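Local coordinates for membrane lipoprotein TpN32 (Treponema pallidum, PDB 1XS5), which binds L-methionine and probably serves as the substrate-binding lipoprotein of a methionine uptake system, at residues 56-61 with 199-204; 103-108 with 163-168. All blocks are in the same frame, centred on the assembly; numbering follows the deposited sequence.

Overall arrangement
The two contacts lie in different sheets of a two-lobed chain, on opposite sides of its centre, with their own centres about 27 Å apart and their nearest atoms about 9 Å apart. Interaction 1 joins strand 54-59 to strand 198-203 inside a mixed six-stranded sheet; interaction 2 joins strand 103-107 to strand 167-170 inside a mixed five-stranded one. Along the chain both segments of interaction 2 fall between 56-61 and 199-204, so the polypeptide builds the second sheet and then returns to the first. The bound methionine is contacted from both halves: Phe57, Gln58 and His59 belong to interaction 1, whereas Asn171 follows shortly after 163-168.

Interaction 1 of 2, residues 56-61 with 199-204; sequences FFQHVP and VLVVKR. With MET (methionine), chain B.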
# COMPACT_ATOMS: atom_id res chain seq x y z
N PHE A 56 -9.05 -3.85 4.52
CA PHE A 56 -8.19 -4.27 3.42
C PHE A 56 -7.58 -3.04 2.75
O PHE A 56 -8.17 -2.43 1.85
CB PHE A 56 -9.04 -5.11 2.43
CG PHE A 56 -8.25 -5.61 1.21
CD1 PHE A 56 -6.98 -6.13 1.34
CD2 PHE A 56 -8.82 -5.60 -0.03
CE1 PHE A 56 -6.30 -6.63 0.22
CE2 PHE A 56 -8.14 -6.09 -1.12
CZ PHE A 56 -6.89 -6.60 -0.98
N PHE A 57 -6.39 -2.66 3.21
CA PHE A 57 -5.74 -1.47 2.62
C PHE A 57 -4.23 -1.35 2.86
O PHE A 57 -3.61 -0.48 2.27
CB PHE A 57 -6.35 -0.19 3.20
CG PHE A 57 -5.81 0.15 4.58
CD1 PHE A 57 -6.25 -0.53 5.72
CD2 PHE A 57 -4.85 1.16 4.74
CE1 PHE A 57 -5.76 -0.20 7.00
CE2 PHE A 57 -4.36 1.50 6.00
CZ PHE A 57 -4.81 0.83 7.14
N GLN A 58 -3.65 -2.23 3.68
CA GLN A 58 -2.26 -2.05 4.06
C GLN A 58 -1.41 -3.31 3.91
O GLN A 58 -1.94 -4.39 3.61
CB GLN A 58 -2.22 -1.66 5.55
CG GLN A 58 -2.54 -2.88 6.51
CD GLN A 58 -3.02 -2.50 7.93
OE1 GLN A 58 -2.34 -1.82 8.66
NE2 GLN A 58 -4.19 -2.95 8.28
N HIS A 59 -0.10 -3.14 4.14
CA HIS A 59 0.81 -4.29 4.12
C HIS A 59 1.22 -4.60 5.59
O HIS A 59 0.89 -3.84 6.51
CB HIS A 59 2.03 -4.00 3.21
CG HIS A 59 2.63 -2.65 3.39
ND1 HIS A 59 3.18 -2.21 4.58
CD2 HIS A 59 2.84 -1.65 2.50
CE1 HIS A 59 3.70 -1.01 4.41
NE2 HIS A 59 3.51 -0.65 3.15
N VAL A 60 1.93 -5.72 5.83
CA VAL A 60 2.28 -6.05 7.20
C VAL A 60 3.15 -5.04 7.98
O VAL A 60 2.91 -4.82 9.17
CB VAL A 60 2.87 -7.51 7.29
CG1 VAL A 60 3.30 -7.80 8.72
CG2 VAL A 60 1.78 -8.53 6.90
N PRO A 61 4.19 -4.45 7.33
CA PRO A 61 5.00 -3.48 8.06
C PRO A 61 4.13 -2.31 8.57
O PRO A 61 4.36 -1.78 9.64
CB PRO A 61 6.04 -3.02 7.02
CG PRO A 61 6.32 -4.29 6.26
CD PRO A 61 4.87 -4.87 6.08
N VAL A 199 -2.58 -7.08 2.77
CA VAL A 199 -3.23 -8.17 3.47
C VAL A 199 -4.62 -7.84 4.01
O VAL A 199 -4.98 -6.67 4.21
CB VAL A 199 -2.39 -8.57 4.71
CG1 VAL A 199 -1.12 -9.33 4.30
CG2 VAL A 199 -1.97 -7.30 5.47
N LEU A 200 -5.38 -8.90 4.28
CA LEU A 200 -6.72 -8.77 4.84
C LEU A 200 -6.41 -8.80 6.35
O LEU A 200 -5.76 -9.72 6.82
CB LEU A 200 -7.57 -9.97 4.43
CG LEU A 200 -8.98 -9.92 5.02
CD1 LEU A 200 -9.66 -8.59 4.52
CD2 LEU A 200 -9.78 -11.18 4.59
N VAL A 201 -6.89 -7.82 7.11
CA VAL A 201 -6.55 -7.72 8.53
C VAL A 201 -7.73 -7.78 9.48
O VAL A 201 -8.81 -7.23 9.18
CB VAL A 201 -5.76 -6.38 8.76
CG1 VAL A 201 -5.64 -6.01 10.25
CG2 VAL A 201 -4.36 -6.53 8.11
N VAL A 202 -7.54 -8.48 10.61
CA VAL A 202 -8.59 -8.54 11.64
C VAL A 202 -7.98 -8.42 13.02
O VAL A 202 -6.74 -8.36 13.18
CB VAL A 202 -9.41 -9.87 11.57
CG1 VAL A 202 -10.08 -10.01 10.20
CG2 VAL A 202 -8.48 -11.08 11.86
N LYS A 203 -8.83 -8.33 14.04
CA LYS A 203 -8.32 -8.26 15.39
C LYS A 203 -7.88 -9.67 15.79
O LYS A 203 -8.48 -10.64 15.36
CB LYS A 203 -9.41 -7.78 16.32
CG LYS A 203 -8.98 -7.74 17.75
CD LYS A 203 -10.21 -7.79 18.60
CE LYS A 203 -10.76 -6.40 18.74
NZ LYS A 203 -9.80 -5.74 19.65
N ARG A 204 -6.81 -9.79 16.57
CA ARG A 204 -6.34 -11.12 16.98
C ARG A 204 -7.52 -11.76 17.72
O ARG A 204 -8.15 -11.12 18.57
CB ARG A 204 -5.15 -11.03 17.94
CG ARG A 204 -4.55 -12.37 18.31
CD ARG A 204 -3.39 -12.18 19.28
NE ARG A 204 -2.20 -11.59 18.66
CZ ARG A 204 -1.45 -12.19 17.74
NH1 ARG A 204 -1.75 -13.41 17.30
NH2 ARG A 204 -0.35 -11.59 17.26
N MET B . -1.70 -0.08 -1.11
CA MET B . -0.51 0.48 -0.35
C MET B . 0.85 -0.03 -0.87
O MET B . 1.78 0.79 -1.07
CB MET B . -0.62 0.13 1.15
CG MET B . 0.37 0.91 1.98
SD MET B . 0.33 0.52 3.75
CE MET B . -1.14 1.52 4.22
OXT MET B . 0.97 -1.26 -1.08
O HOH W 1 -5.50 -4.25 5.49
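Val199 N donates to Gln58 O at 2.9 Å, a fairly straight bond (162° at the hydrogen) that arrives nearly along the C=O axis. Where segment 56-61 turns a corner, a water accepts from Phe57 N at 2.9 Å and lies 2.8 Å from Val199 O. The same carbonyl oxygen lies at the edge of the Phe56 ring, in its plane, 3.5 Å from CD1. Val199 CG1 meets Val60 CG2 at 4.0 Å, the two side chains crossing at about a right angle. The Gln58 chain, extended beyond CG (chi2 -159°), brings NE2 across Val201, 3.6 Å from CG2; its amide is held by His62 through OE1 and by Asn44 through NE2. Gln58 CB sits over the centre of the Phe57 ring and, on the ligand side, touches methionine CE. Methionine SD lies over one face of the His59 imidazole, 3.4 Å from NE2, with the ring fixed by Asn112 at NE2 and by the backbone N of His62 at ND1. His59 thereby N-caps helix 60-70, and this strand-to-helix corner lines part of the thioether side of the methionine pocket, between the lobes as in periplasmic binding proteins.

Interaction 2 of 2, residues 103-108 with 163-168; sequences VIAIPN and DQVDGA
Asp166 OD2 accepts a hydrogen bond from Val103 N at 2.6 Å, a short and nearly straight bond (167° at the hydrogen) that uses the anti lone pair of the carboxylate oxygen. The Asp166 side chain reaches it with CG anti to its own carbonyl carbon (chi1 -64°), which carries the carboxylate across the start of strand 103-107. One residue's backbone is thus held at both ends, since Val103 O accepts from Gly167 N at 3.1 Å and, more weakly, from Asp166 N.

From there the strands run parallel. Ala105 N donates to Gly167 O at 3.1 Å, and the CA of Ile104 makes a CH···O contact with the same oxygen. A second such contact joins Ala168 CA to Ala105 O, at 3.2 Å.

The side chains pack on top of this frame. Val103 holds CG1 anti to its backbone N (chi1 174°), and this branch meets Val165 CG1 at 4.0 Å, the two valines crossing at about a right angle. The CB of Val165 rests against Val103 O, while its other branch, CG2, makes a looser approach to Ala105 CB. On that same face of the sheet Ala105 and Ala168 set their methyl groups 4.3 Å apart, small side chains standing next to each other on neighbouring strands. Ile104 points to the face where Gly167 has no side chain, and its CG2 lies near Gly167 O.

Strand 103-107 is also bonded to strand 149-153 on its other side, through Ile104 and Ile106. Ala105 packs on Leu158 of helix 158-161, whereas Ile106 packs on Glu113 and Leu117 of helix 110-122, leaving the strand between two helices within the five-stranded sheet.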
# COMPACT_ATOMS: atom_id res chain seq x y z
N VAL A 103 14.08 17.95 -6.23
CA VAL A 103 13.20 17.72 -5.06
C VAL A 103 12.36 16.44 -5.25
O VAL A 103 11.61 16.33 -6.23
CB VAL A 103 12.18 18.92 -4.83
CG1 VAL A 103 11.19 18.56 -3.71
CG2 VAL A 103 12.93 20.20 -4.47
N ILE A 104 12.50 15.47 -4.36
CA ILE A 104 11.73 14.22 -4.48
C ILE A 104 10.82 14.06 -3.25
O ILE A 104 11.29 14.04 -2.11
CB ILE A 104 12.69 13.00 -4.60
CG1 ILE A 104 13.55 13.14 -5.87
CG2 ILE A 104 11.90 11.70 -4.66
CD1 ILE A 104 14.43 11.89 -6.19
N ALA A 105 9.52 13.95 -3.49
CA ALA A 105 8.54 13.80 -2.42
C ALA A 105 8.33 12.32 -2.14
O ALA A 105 8.22 11.52 -3.07
CB ALA A 105 7.21 14.42 -2.85
N ILE A 106 8.21 11.96 -0.86
CA ILE A 106 7.99 10.58 -0.47
C ILE A 106 6.91 10.49 0.62
O ILE A 106 6.57 11.50 1.26
CB ILE A 106 9.31 9.96 0.07
CG1 ILE A 106 9.79 10.72 1.29
CG2 ILE A 106 10.42 10.04 -1.00
CD1 ILE A 106 11.17 10.18 1.78
N PRO A 107 6.41 9.28 0.89
CA PRO A 107 5.38 9.12 1.90
C PRO A 107 5.88 9.56 3.27
O PRO A 107 7.06 9.44 3.56
CB PRO A 107 5.08 7.62 1.88
CG PRO A 107 5.31 7.25 0.47
CD PRO A 107 6.61 8.00 0.16
N ASN A 108 4.97 10.05 4.10
CA ASN A 108 5.38 10.50 5.45
C ASN A 108 4.97 9.55 6.58
O ASN A 108 5.17 9.87 7.75
CB ASN A 108 4.89 11.93 5.71
CG ASN A 108 3.43 11.98 6.13
OD1 ASN A 108 2.69 10.99 6.04
ND2 ASN A 108 3.00 13.16 6.58
N ASP A 163 2.99 17.62 -9.82
CA ASP A 163 3.36 18.58 -10.84
C ASP A 163 4.18 19.77 -10.35
O ASP A 163 4.60 20.64 -11.14
CB ASP A 163 2.09 19.04 -11.60
CG ASP A 163 1.57 17.94 -12.52
OD1 ASP A 163 2.37 17.49 -13.39
OD2 ASP A 163 0.38 17.53 -12.37
N GLN A 164 4.49 19.77 -9.05
CA GLN A 164 5.27 20.84 -8.46
C GLN A 164 6.63 20.40 -7.89
O GLN A 164 7.34 21.19 -7.27
CB GLN A 164 4.45 21.53 -7.37
CG GLN A 164 3.30 22.42 -7.90
CD GLN A 164 2.06 21.63 -8.31
OE1 GLN A 164 1.52 20.86 -7.54
NE2 GLN A 164 1.61 21.83 -9.55
N VAL A 165 6.98 19.12 -8.05
CA VAL A 165 8.27 18.62 -7.57
C VAL A 165 8.97 17.93 -8.75
O VAL A 165 8.36 17.67 -9.76
CB VAL A 165 8.12 17.61 -6.40
CG1 VAL A 165 7.51 18.31 -5.17
CG2 VAL A 165 7.20 16.44 -6.82
N ASP A 166 10.25 17.63 -8.61
CA ASP A 166 10.99 16.97 -9.68
C ASP A 166 10.61 15.49 -9.82
O ASP A 166 10.64 14.93 -10.92
CB ASP A 166 12.50 17.12 -9.43
CG ASP A 166 12.92 18.60 -9.47
OD1 ASP A 166 12.69 19.22 -10.53
OD2 ASP A 166 13.48 19.11 -8.47
N GLY A 167 10.32 14.85 -8.69
CA GLY A 167 9.88 13.45 -8.74
C GLY A 167 9.11 13.10 -7.47
O GLY A 167 9.09 13.88 -6.52
N ALA A 168 8.49 11.92 -7.45
CA ALA A 168 7.77 11.49 -6.27
C ALA A 168 7.69 9.97 -6.26
O ALA A 168 7.52 9.35 -7.34
CB ALA A 168 6.35 12.04 -6.27